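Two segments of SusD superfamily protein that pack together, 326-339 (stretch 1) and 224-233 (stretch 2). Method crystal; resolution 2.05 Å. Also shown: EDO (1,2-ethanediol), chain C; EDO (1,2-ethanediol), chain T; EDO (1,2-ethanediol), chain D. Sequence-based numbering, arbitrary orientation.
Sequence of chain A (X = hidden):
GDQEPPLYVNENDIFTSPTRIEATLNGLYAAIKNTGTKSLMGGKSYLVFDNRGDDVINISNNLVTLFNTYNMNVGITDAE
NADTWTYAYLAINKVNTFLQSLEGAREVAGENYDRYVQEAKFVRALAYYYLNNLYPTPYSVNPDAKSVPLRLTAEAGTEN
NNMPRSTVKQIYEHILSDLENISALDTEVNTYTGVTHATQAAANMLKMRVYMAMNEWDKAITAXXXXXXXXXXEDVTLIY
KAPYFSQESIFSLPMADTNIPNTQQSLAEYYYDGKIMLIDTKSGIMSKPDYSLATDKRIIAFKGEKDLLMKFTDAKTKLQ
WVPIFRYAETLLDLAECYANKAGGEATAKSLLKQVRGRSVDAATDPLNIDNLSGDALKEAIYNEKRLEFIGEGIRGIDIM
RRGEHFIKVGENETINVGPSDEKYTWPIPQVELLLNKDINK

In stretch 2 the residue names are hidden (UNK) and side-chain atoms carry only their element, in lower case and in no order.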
ATOM      1  N   ARG A 326       0.291   0.273   9.544  1.00 11.13           N
ATOM      2  CA  ARG A 326       0.031   0.493  10.961  1.00 10.71           C
ATOM      3  C   ARG A 326      -0.369  -0.802  11.639  1.00 11.24           C
ATOM      4  O   ARG A 326      -0.724  -1.802  10.968  1.00 10.80           O
ATOM      5  CB  ARG A 326      -0.994   1.627  11.166  1.00 10.38           C
ATOM      6  CG  ARG A 326      -2.339   1.438  10.629  1.00 11.93           C
ATOM      7  CD  ARG A 326      -3.161   2.704  10.844  1.00 14.25           C
ATOM      8  NE  ARG A 326      -4.441   2.708  10.167  1.00 12.64           N
ATOM      9  CZ  ARG A 326      -5.587   2.170  10.626  1.00 14.93           C
ATOM     10  NH1 ARG A 326      -5.666   1.533  11.793  1.00 11.78           N
ATOM     11  NH2 ARG A 326      -6.699   2.270   9.901  1.00 13.86           N
ATOM     12  N   TYR A 327      -0.304  -0.801  12.967  1.00 10.94           N
ATOM     13  CA  TYR A 327      -0.404  -2.042  13.718  1.00 11.56           C
ATOM     14  C   TYR A 327      -1.743  -2.784  13.616  1.00 12.40           C
ATOM     15  O   TYR A 327      -1.758  -4.003  13.750  1.00 12.53           O
ATOM     16  CB  TYR A 327      -0.016  -1.793  15.179  1.00 12.17           C
ATOM     17  CG  TYR A 327       0.147  -3.036  16.021  1.00 12.53           C
ATOM     18  CD1 TYR A 327       1.003  -4.068  15.646  1.00 13.27           C
ATOM     19  CD2 TYR A 327      -0.524  -3.153  17.235  1.00 13.36           C
ATOM     20  CE1 TYR A 327       1.106  -5.219  16.411  1.00 12.39           C
ATOM     21  CE2 TYR A 327      -0.390  -4.282  18.036  1.00 11.99           C
ATOM     22  CZ  TYR A 327       0.426  -5.298  17.623  1.00 13.62           C
ATOM     23  OH  TYR A 327       0.547  -6.378  18.436  1.00 14.05           O
ATOM     24  N   ALA A 328      -2.868  -2.100  13.411  1.00 12.52           N
ATOM     25  CA  ALA A 328      -4.107  -2.828  13.163  1.00 12.24           C
ATOM     26  C   ALA A 328      -3.951  -3.730  11.942  1.00 12.90           C
ATOM     27  O   ALA A 328      -4.555  -4.808  11.901  1.00 13.69           O
ATOM     28  CB  ALA A 328      -5.315  -1.897  12.992  1.00 12.04           C
ATOM     29  N   GLU A 329      -3.164  -3.316  10.946  1.00 12.80           N
ATOM     30  CA  GLU A 329      -2.909  -4.162   9.794  1.00 14.28           C
ATOM     31  C   GLU A 329      -2.105  -5.425  10.179  1.00 13.47           C
ATOM     32  O   GLU A 329      -2.409  -6.547   9.705  1.00 13.26           O
ATOM     33  CB  GLU A 329      -2.179  -3.436   8.656  1.00 14.27           C
ATOM     34  CG  GLU A 329      -2.301  -4.212   7.334  1.00 16.46           C
ATOM     35  CD  GLU A 329      -1.242  -3.840   6.321  1.00 20.19           C
ATOM     36  OE1 GLU A 329      -0.829  -2.632   6.282  1.00 17.11           O
ATOM     37  OE2 GLU A 329      -0.810  -4.757   5.571  1.00 19.75           O
ATOM     38  N   THR A 330      -1.073  -5.231  10.997  1.00 13.80           N
ATOM     39  CA  THR A 330      -0.270  -6.350  11.496  1.00 12.78           C
ATOM     40  C   THR A 330      -1.210  -7.421  12.052  1.00 13.10           C
ATOM     41  O   THR A 330      -1.106  -8.584  11.699  1.00 12.86           O
ATOM     42  CB  THR A 330       0.678  -5.920  12.605  1.00 13.67           C
ATOM     43  OG1 THR A 330       1.397  -4.732  12.213  1.00 11.04           O
ATOM     44  CG2 THR A 330       1.647  -7.091  13.015  1.00 11.07           C
ATOM     45  N   LEU A 331      -2.146  -7.005  12.892  1.00 13.09           N
ATOM     46  CA  LEU A 331      -3.067  -7.932  13.567  1.00 13.39           C
ATOM     47  C   LEU A 331      -4.067  -8.624  12.622  1.00 13.05           C
ATOM     48  O   LEU A 331      -4.269  -9.836  12.719  1.00 13.04           O
ATOM     49  CB  LEU A 331      -3.806  -7.182  14.702  1.00 12.86           C
ATOM     50  CG  LEU A 331      -2.912  -6.690  15.876  1.00 14.83           C
ATOM     51  CD1 LEU A 331      -3.702  -5.842  16.869  1.00 14.77           C
ATOM     52  CD2 LEU A 331      -2.214  -7.835  16.609  1.00 14.38           C
ATOM     53  N   LEU A 332      -4.686  -7.859  11.736  1.00 12.35           N
ATOM     54  CA  LEU A 332      -5.633  -8.424  10.809  1.00 13.26           C
ATOM     55  C   LEU A 332      -4.954  -9.272   9.737  1.00 13.36           C
ATOM     56  O   LEU A 332      -5.528 -10.250   9.311  1.00 12.36           O
ATOM     57  CB  LEU A 332      -6.519  -7.335  10.174  1.00 13.78           C
ATOM     58  CG  LEU A 332      -7.545  -6.623  11.050  1.00 13.48           C
ATOM     59  CD1 LEU A 332      -8.320  -5.580  10.227  1.00  9.47           C
ATOM     60  CD2 LEU A 332      -8.499  -7.606  11.770  1.00 13.00           C
ATOM     61  N   ASP A 333      -3.746  -8.913   9.304  1.00 13.91           N
ATOM     62  CA  ASP A 333      -2.977  -9.754   8.379  1.00 14.66           C
ATOM     63  C   ASP A 333      -2.649 -11.098   9.074  1.00 14.51           C
ATOM     64  O   ASP A 333      -2.852 -12.176   8.495  1.00 14.42           O
ATOM     65  CB  ASP A 333      -1.651  -9.094   7.923  1.00 15.35           C
ATOM     66  CG  ASP A 333      -1.834  -7.908   6.904  1.00 18.94           C
ATOM     67  OD1 ASP A 333      -2.915  -7.730   6.362  1.00 18.59           O
ATOM     68  OD2 ASP A 333      -0.842  -7.131   6.701  1.00 23.39           O
ATOM     69  N   LEU A 334      -2.111 -11.019  10.298  1.00 14.13           N
ATOM     70  CA  LEU A 334      -1.865 -12.230  11.107  1.00 13.76           C
ATOM     71  C   LEU A 334      -3.136 -13.051  11.304  1.00 13.04           C
ATOM     72  O   LEU A 334      -3.110 -14.268  11.182  1.00 12.08           O
ATOM     73  CB  LEU A 334      -1.215 -11.890  12.458  1.00 13.48           C
ATOM     74  CG  LEU A 334       0.263 -11.495  12.403  1.00 14.14           C
ATOM     75  CD1 LEU A 334       0.735 -10.939  13.780  1.00 12.22           C
ATOM     76  CD2 LEU A 334       1.133 -12.675  11.953  1.00 13.83           C
ATOM     77  N   ALA A 335      -4.265 -12.393  11.555  1.00 12.89           N
ATOM     78  CA  ALA A 335      -5.542 -13.120  11.682  1.00 11.81           C
ATOM     79  C   ALA A 335      -5.800 -13.913  10.402  1.00 12.26           C
ATOM     80  O   ALA A 335      -6.151 -15.082  10.485  1.00 10.92           O
ATOM     81  CB  ALA A 335      -6.691 -12.149  11.931  1.00 11.88           C
ATOM     82  N   GLU A 336      -5.610 -13.278   9.219  1.00 11.62           N
ATOM     83  CA  GLU A 336      -5.861 -13.970   7.954  1.00 12.27           C
ATOM     84  C   GLU A 336      -4.913 -15.157   7.818  1.00 11.68           C
ATOM     85  O   GLU A 336      -5.334 -16.241   7.423  1.00 12.89           O
ATOM     86  CB  GLU A 336      -5.774 -13.019   6.745  1.00 12.31           C
ATOM     87  CG  GLU A 336      -5.883 -13.725   5.389  1.00 12.77           C
ATOM     88  CD  GLU A 336      -5.888 -12.758   4.222  1.00 15.69           C
ATOM     89  OE1 GLU A 336      -5.766 -11.527   4.471  1.00 12.98           O
ATOM     90  OE2 GLU A 336      -5.984 -13.229   3.049  1.00 13.38           O
ATOM     91  N   CYS A 337      -3.631 -14.968   8.130  1.00 12.16           N
ATOM     92  CA  CYS A 337      -2.665 -16.066   8.044  1.00 11.09           C
ATOM     93  C   CYS A 337      -3.061 -17.250   8.919  1.00 11.60           C
ATOM     94  O   CYS A 337      -3.073 -18.400   8.470  1.00 10.85           O
ATOM     95  CB  CYS A 337      -1.282 -15.608   8.452  1.00 11.34           C
ATOM     96  SG  CYS A 337      -0.624 -14.367   7.341  1.00 13.96           S
ATOM     97  N   TYR A 338      -3.418 -16.970  10.163  1.00 12.00           N
ATOM     98  CA  TYR A 338      -3.778 -18.045  11.096  1.00 12.33           C
ATOM     99  C   TYR A 338      -5.093 -18.734  10.700  1.00 12.75           C
ATOM    100  O   TYR A 338      -5.209 -19.940  10.882  1.00 12.35           O
ATOM    101  CB  TYR A 338      -3.835 -17.538  12.562  1.00 12.64           C
ATOM    102  CG  TYR A 338      -2.509 -17.495  13.290  1.00 11.33           C
ATOM    103  CD1 TYR A 338      -1.949 -18.655  13.825  1.00 12.17           C
ATOM    104  CD2 TYR A 338      -1.818 -16.302  13.446  1.00 11.28           C
ATOM    105  CE1 TYR A 338      -0.714 -18.624  14.516  1.00 12.21           C
ATOM    106  CE2 TYR A 338      -0.605 -16.256  14.120  1.00 13.13           C
ATOM    107  CZ  TYR A 338      -0.051 -17.428  14.640  1.00 13.22           C
ATOM    108  OH  TYR A 338       1.152 -17.385  15.294  1.00 14.55           O
ATOM    109  N   ALA A 339      -6.044 -17.991  10.121  1.00 13.36           N
ATOM    110  CA  ALA A 339      -7.288 -18.598   9.629  1.00 14.09           C
ATOM    111  C   ALA A 339      -7.028 -19.576   8.466  1.00 14.82           C
ATOM    112  O   ALA A 339      -7.867 -20.434   8.199  1.00 15.70           O
ATOM    113  CB  ALA A 339      -8.293 -17.541   9.212  1.00 12.84           C
ATOM    114  N   UNK A 224       5.486 -11.285  10.435  1.00 12.24           N
ATOM    115  CA  UNK A 224       4.601 -10.363  11.131  1.00 12.06           C
ATOM    116  C   UNK A 224       4.693 -10.427  12.644  1.00 12.67           C
ATOM    117  O   UNK A 224       4.464  -9.425  13.300  1.00 12.47           O
ATOM    118  N   UNK A 225       5.025 -11.604  13.195  1.00 12.42           N
ATOM    119  CA  UNK A 225       5.214 -11.740  14.643  1.00 13.89           C
ATOM    120  C   UNK A 225       6.482 -11.061  15.133  1.00 15.24           C
ATOM    121  O   UNK A 225       6.571 -10.802  16.300  1.00 15.84           O
ATOM    122  o   UNK A 225       2.072 -15.193  15.741  1.00 17.03           O
ATOM    123  o   UNK A 225       4.227 -15.768  15.718  1.00 18.87           O
ATOM    124  c   UNK A 225       3.616 -13.587  15.111  1.00 15.21           C
ATOM    125  c   UNK A 225       5.097 -13.195  15.126  1.00 14.13           C
ATOM    126  c   UNK A 225       3.297 -14.948  15.557  1.00 17.08           C
ATOM    127  N   UNK A 226       7.400 -10.688  14.233  1.00 15.85           N
ATOM    128  CA  UNK A 226       8.534  -9.851  14.598  1.00 16.69           C
ATOM    129  C   UNK A 226       8.179  -8.372  14.852  1.00 16.59           C
ATOM    130  O   UNK A 226       8.996  -7.668  15.392  1.00 16.60           O
ATOM    131  c   UNK A 226       9.659  -9.975  13.561  1.00 16.45           C
ATOM    132  c   UNK A 226      11.264 -11.398  12.252  1.00 17.65           C
ATOM    133  c   UNK A 226      10.324 -11.350  13.487  1.00 17.18           C
ATOM    134  c   UNK A 226      11.112 -11.714  14.782  1.00 15.62           C
ATOM    135  N   UNK A 227       6.981  -7.922  14.477  1.00 17.04           N
ATOM    136  CA  UNK A 227       6.558  -6.527  14.651  1.00 16.96           C
ATOM    137  C   UNK A 227       6.143  -6.359  16.101  1.00 17.60           C
ATOM    138  O   UNK A 227       5.055  -6.782  16.480  1.00 20.09           O
ATOM    139  c   UNK A 227       5.378  -6.177  13.709  1.00 16.62           C
ATOM    140  c   UNK A 227       4.764  -4.771  14.020  1.00 15.51           C
ATOM    141  c   UNK A 227       5.805  -6.332  12.244  1.00 17.23           C
ATOM    142  N   UNK A 228       7.002  -5.763  16.917  1.00 16.78           N
ATOM    143  CA  UNK A 228       6.740  -5.632  18.347  1.00 16.97           C
ATOM    144  C   UNK A 228       6.852  -4.162  18.752  1.00 16.44           C
ATOM    145  O   UNK A 228       7.438  -3.342  18.040  1.00 16.46           O
ATOM    146  c   UNK A 228       7.765  -6.440  19.176  1.00 17.72           C
ATOM    147  o   UNK A 228       9.062  -5.945  18.860  1.00 19.28           O
ATOM    148  c   UNK A 228       7.698  -7.983  18.859  1.00 18.22           C
ATOM    149  N   UNK A 229       6.251  -3.844  19.894  1.00 16.62           N
ATOM    150  CA  UNK A 229       6.377  -2.535  20.526  1.00 16.54           C
ATOM    151  C   UNK A 229       5.269  -1.535  20.168  1.00 15.93           C
ATOM    152  O   UNK A 229       5.269  -0.420  20.709  1.00 15.50           O
ATOM    153  N   UNK A 230       4.380  -1.898  19.241  1.00 14.75           N
ATOM    154  CA  UNK A 230       3.282  -1.012  18.830  1.00 15.25           C
ATOM    155  C   UNK A 230       2.013  -1.337  19.613  1.00 16.30           C
ATOM    156  O   UNK A 230       1.943  -2.354  20.308  1.00 16.43           O
ATOM    157  c   UNK A 230       4.473   0.570  16.105  1.00 12.39           C
ATOM    158  c   UNK A 230       3.013  -1.101  17.324  1.00 14.49           C
ATOM    159  c   UNK A 230       6.271  -1.403  15.350  1.00 10.99           C
ATOM    160  c   UNK A 230       5.583   0.887  15.339  1.00 10.68           C
ATOM    161  c   UNK A 230       6.477  -0.116  14.964  1.00 11.96           C
ATOM    162  c   UNK A 230       5.143  -1.727  16.132  1.00 12.77           C
ATOM    163  o   UNK A 230       7.594   0.198  14.234  1.00 14.54           O
ATOM    164  c   UNK A 230       4.215  -0.749  16.494  1.00 13.31           C
ATOM    165  N   UNK A 231       1.011  -0.474  19.522  1.00 16.74           N
ATOM    166  CA  UNK A 231      -0.261  -0.744  20.166  1.00 17.36           C
ATOM    167  C   UNK A 231      -1.391  -0.101  19.385  1.00 16.80           C
ATOM    168  O   UNK A 231      -1.144   0.535  18.364  1.00 16.75           O
ATOM    169  c   UNK A 231      -0.194  -0.240  21.613  1.00 19.13           C
ATOM    170  o   UNK A 231       0.112   1.134  21.622  1.00 19.66           O
ATOM    171  N   UNK A 232      -2.624  -0.372  19.818  1.00 15.89           N
ATOM    172  CA  UNK A 232      -3.810   0.170  19.233  1.00 15.75           C
ATOM    173  C   UNK A 232      -4.343   1.194  20.202  1.00 15.37           C
ATOM    174  O   UNK A 232      -4.967   0.833  21.197  1.00 15.16           O
ATOM    175  c   UNK A 232      -4.183  -1.600  16.706  1.00 13.45           C
ATOM    176  c   UNK A 232      -4.881  -0.911  19.028  1.00 16.19           C
ATOM    177  c   UNK A 232      -4.580  -2.096  18.106  1.00 18.50           C
ATOM    178  c   UNK A 232      -5.783  -3.048  18.067  1.00 15.99           C
ATOM    179  N   UNK A 233      -4.096   2.486  19.937  1.00 15.25           N
ATOM    180  CA  UNK A 233      -4.735   3.508  20.784  1.00 15.27           C
ATOM    181  C   UNK A 233      -6.276   3.432  20.710  1.00 15.46           C
ATOM    182  O   UNK A 233      -6.830   3.016  19.699  1.00 15.16           O
ATOM    183  c   UNK A 233      -2.967   4.433  19.428  1.00 15.03           C
ATOM    184  c   UNK A 233      -3.202   3.074  18.932  1.00 14.10           C
ATOM    185  c   UNK A 233      -4.239   4.812  20.171  1.00 15.71           C
TER
HETATM  186  C1  EDO C  22      -2.288  -6.643   3.083  1.00 47.55           C
HETATM  187  O1  EDO C  22      -2.745  -5.755   4.079  1.00 41.30           O
HETATM  188  C2  EDO C  22      -2.314  -6.033   1.672  1.00 48.39           C
HETATM  189  O2  EDO C  22      -1.971  -7.157   0.801  1.00 48.88           O
HETATM  190  C1  EDO T  19      -0.588 -14.173  17.255  1.00 49.63           C
HETATM  191  O1  EDO T  19       0.604 -13.551  16.772  1.00 44.76           O
HETATM  192  C2  EDO T  19      -0.680 -14.358  18.768  1.00 51.06           C
HETATM  193  O2  EDO T  19       0.366 -15.243  19.182  1.00 54.41           O
HETATM  194  C1  EDO D 467       1.532 -11.171  18.548  1.00 53.60           C
HETATM  195  O1  EDO D 467       2.628 -12.068  18.315  1.00 52.69           O
HETATM  196  C2  EDO D 467       0.933 -10.647  17.240  1.00 53.35           C
HETATM  197  O2  EDO D 467       1.001  -9.204  17.018  1.00 53.16           O

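Position 224 has no side-chain atoms. A CB placed here would point toward the helix of stretch 1 and lie 3.1 Å from Leu334 CD2, too tight for comfort; its carbonyl O already sits 3.7 Å from Thr330 CG2. The residue is Gly224.

Position 225 carries three carbons in an unbranched chain, the third bearing two oxygens; a carbon of the chain lies by Leu334, and one of the oxygens reaches the OH of Tyr338. A carboxylate two methylenes from the backbone identifies Glu225. Its extended chain brings Glu225 CG within 4.1 Å of Leu334 CD2 and delivers OE2 to Tyr338, whose OH donates a very short hydrogen bond of 2.4 Å to Glu225 OE2, near the plane of the ring. The 1,2-ethanediol of chain T donates a second one, also 2.4 Å from its O1 to Glu225 OE2.

At 226, four carbons fork at the second and touch nothing on stretch 1; the fork and the lack of polar atoms fit Leu226.

Position 227 has three carbons, one carrying the other two. Its CA-to-CB bond points toward the helix, and one of the two outer carbons lies by Thr330 and Tyr327. This branching at CB is that of Val227, with Val227 CG1 3.8 Å from Thr330 OG1 and 4.2 Å from Tyr327 CD1. Its backbone N donates to Gly224 O at 3.2 Å.

Position 228 has one carbon carrying an oxygen and a carbon, and its CA-to-CB bond points away from stretch 1: Thr228. Position 229 has no side-chain atoms, and with phi at 94° and psi at -6° a CB would be jammed against the preceding carbonyl O. It is Gly229.

Position 230 shows one carbon and then a six-carbon ring bearing an oxygen. Its CB lies over one face of the Tyr327 ring, 4.1 Å from CB to the centroid of that ring, a CH-pi contact, while its own ring leads away. This is Tyr230.

Position 231 holds one carbon and then one oxygen, with the CA-to-CB bond pointing away from stretch 1; it meets Tyr327 through its backbone, its CA lying 3.8 Å from Tyr327 CD2. It is Ser231.

At 232, four carbons again fork at the second, and the two end carbons reach Ala328, Tyr327 and Leu331, giving Leu232. Leu232 CD2 approaches Ala328 CB at 3.9 Å and Tyr327 CD2 at 4.0 Å, and Leu232 CD1 reaches Leu331 CD1 at 3.7 Å.

Position 233 has three carbons closing a ring onto the backbone N, beyond contact with the helix: Pro233.

The contact is thus mainly apolar. Stretch 2 wraps around Tyr327, with Val227, Tyr230, Ser231 and Leu232 all touching its ring, while the glycine at 224 permits close approach to Leu334, and a single hydrogen bond between the stretches, from Tyr338 to Glu225, joins the start of stretch 2 to the C-terminal part of stretch 1.

Stretch 2, residues 224-233: GELVTGYSLP
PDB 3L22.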